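Local atomic coordinates of histidine acid phosphatase (Bifidobacterium longum subsp. infantis, PDB entry 6RXD), a protein that probably removes phosphate groups from inositol polyphosphates such as phytate, and from 2,3-bisphosphoglycerate, as a histidine acid phosphatase of the MINPP1 subfamily. Residues A[359-364]-A[417-421]. Residues are numbered along the deposited sequence; the frame is centred on the assembly and turned at random.
Sequences PSYAGQ and QQAPA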
loop_
_atom_site.group_PDB
_atom_site.type_symbol
_atom_site.label_atom_id
_atom_site.label_comp_id
_atom_site.label_asym_id
_atom_site.label_seq_id
_atom_site.Cartn_x
_atom_site.Cartn_y
_atom_site.Cartn_z
ATOM N N PRO A 359 -13.049 -5.120 1.594
ATOM C CA PRO A 359 -14.297 -5.867 1.382
ATOM C C PRO A 359 -15.484 -5.202 2.088
ATOM O O PRO A 359 -16.625 -5.278 1.603
ATOM C CB PRO A 359 -14.001 -7.227 2.020
ATOM C CG PRO A 359 -12.517 -7.369 1.921
ATOM C CD PRO A 359 -11.982 -5.971 2.159
ATOM N N SER A 360 -15.205 -4.565 3.227
ATOM C CA SER A 360 -16.228 -3.852 3.998
ATOM C C SER A 360 -17.392 -4.781 4.344
ATOM O O SER A 360 -17.199 -5.984 4.521
ATOM C CB SER A 360 -16.696 -2.607 3.239
ATOM O OG SER A 360 -17.407 -1.714 4.101
ATOM N N TYR A 361 -18.596 -4.227 4.452
ATOM C CA TYR A 361 -19.728 -4.981 4.993
ATOM C C TYR A 361 -20.523 -5.766 3.947
ATOM O O TYR A 361 -20.573 -5.389 2.776
ATOM C CB TYR A 361 -20.652 -4.054 5.814
ATOM C CG TYR A 361 -21.468 -3.055 4.999
ATOM C CD1 TYR A 361 -22.722 -3.391 4.509
ATOM C CD2 TYR A 361 -20.990 -1.778 4.745
ATOM C CE1 TYR A 361 -23.484 -2.482 3.789
ATOM C CE2 TYR A 361 -21.736 -0.864 4.013
ATOM C CZ TYR A 361 -22.982 -1.223 3.541
ATOM O OH TYR A 361 -23.733 -0.315 2.823
ATOM N N ALA A 362 -21.147 -6.856 4.385
ATOM C CA ALA A 362 -21.923 -7.716 3.491
ATOM C C ALA A 362 -23.166 -6.993 2.984
ATOM O O ALA A 362 -23.807 -6.261 3.730
ATOM C CB ALA A 362 -22.316 -9.001 4.199
ATOM N N GLY A 363 -23.503 -7.213 1.718
ATOM C CA GLY A 363 -24.671 -6.580 1.131
ATOM C C GLY A 363 -24.327 -5.446 0.181
ATOM O O GLY A 363 -25.224 -4.815 -0.380
ATOM N N GLN A 364 -23.035 -5.169 0.012
ATOM C CA GLN A 364 -22.588 -4.146 -0.928
ATOM C C GLN A 364 -21.289 -4.572 -1.615
ATOM O O GLN A 364 -20.539 -5.404 -1.085
ATOM C CB GLN A 364 -22.394 -2.795 -0.215
ATOM C CG GLN A 364 -21.304 -2.785 0.876
ATOM C CD GLN A 364 -19.887 -2.642 0.322
ATOM O OE1 GLN A 364 -19.646 -1.902 -0.640
ATOM N NE2 GLN A 364 -18.944 -3.367 0.922
ATOM N N GLN A 417 -13.363 -12.036 2.942
ATOM C CA GLN A 417 -14.402 -12.040 3.971
ATOM C C GLN A 417 -14.968 -10.647 4.239
ATOM O O GLN A 417 -14.256 -9.742 4.692
ATOM C CB GLN A 417 -13.859 -12.619 5.280
ATOM C CG GLN A 417 -14.914 -12.801 6.361
ATOM C CD GLN A 417 -16.020 -13.737 5.933
ATOM O OE1 GLN A 417 -15.765 -14.876 5.549
ATOM N NE2 GLN A 417 -17.264 -13.263 5.992
ATOM N N GLN A 418 -16.253 -10.471 3.970
ATOM C CA GLN A 418 -16.905 -9.231 4.359
ATOM C C GLN A 418 -17.386 -9.295 5.794
ATOM O O GLN A 418 -17.612 -10.372 6.328
ATOM C CB GLN A 418 -18.077 -8.936 3.431
ATOM C CG GLN A 418 -17.607 -8.583 2.019
ATOM C CD GLN A 418 -18.758 -8.215 1.117
ATOM O OE1 GLN A 418 -19.677 -9.013 0.895
ATOM N NE2 GLN A 418 -18.739 -6.991 0.614
ATOM N N ALA A 419 -17.512 -8.125 6.420
ATOM C CA ALA A 419 -18.047 -8.026 7.775
ATOM C C ALA A 419 -19.547 -8.228 7.748
ATOM O O ALA A 419 -20.167 -8.103 6.685
ATOM C CB ALA A 419 -17.716 -6.665 8.367
ATOM N N PRO A 420 -20.144 -8.525 8.914
ATOM C CA PRO A 420 -21.599 -8.675 8.954
ATOM C C PRO A 420 -22.264 -7.359 8.593
ATOM O O PRO A 420 -21.652 -6.300 8.756
ATOM C CB PRO A 420 -21.873 -8.993 10.423
ATOM C CG PRO A 420 -20.621 -9.681 10.898
ATOM C CD PRO A 420 -19.515 -8.905 10.197
ATOM N N ALA A 421 -23.490 -7.427 8.087
ATOM C CA ALA A 421 -24.248 -6.228 7.779
ATOM C C ALA A 421 -24.815 -5.677 9.080
ATOM O O ALA A 421 -25.984 -5.895 9.404
ATOM C CB ALA A 421 -25.372 -6.556 6.800
HETATM O O HOH W 1 -22.089 -8.620 -0.183
#
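Gln417 meets Pro359 through its backbone, CB of the proline lying 3.7 Å from the carbonyl O of Gln417, while the side-chain amide of Gln417 curls forward to donate from NE2 to Gln418 O. Gln418 then reaches into the type II turn of residues 361-364. Its chain runs extended beyond CG (chi2 -177°), which carries the amide past Ser360 O to two carbonyls, that of Pro359 just before the turn and that of Gln364 at its end. NE2 spends both N-H groups there, giving one to Pro359 O (2.9 Å) and one to Gln364 O (2.9 Å), each acceptor close to the plane of the amide, so its rotation is fixed. OE1 takes a bond from a water that in turn accepts from Gly363 N at 2.8 Å. With an alanine in place of Gln418, the carbonyls of Pro359 and Gln364 would probably lose their common donor and the water on Gly363 N its acceptor. Next, Ala419 forms a single beta bridge with Tyr361: its N donates to Ser360 O at 2.9 Å, and its O accepts from Ala362 N at 2.8 Å. At 3.8 Å, Pro420 O lies against CB of Tyr361, whose ring is covered on one face by CG of Gln364, and Ala421 CB rests 3.5 Å from Ala362 O. The contact thus ties the loop after helix 400-410 to the one leaving helix 339-357; Phe354 of the latter helix packs on Pro359 and Ala419, and Tyr361 extends toward helices 206-220 and 222-232, bonding through OH to Asp221 between them.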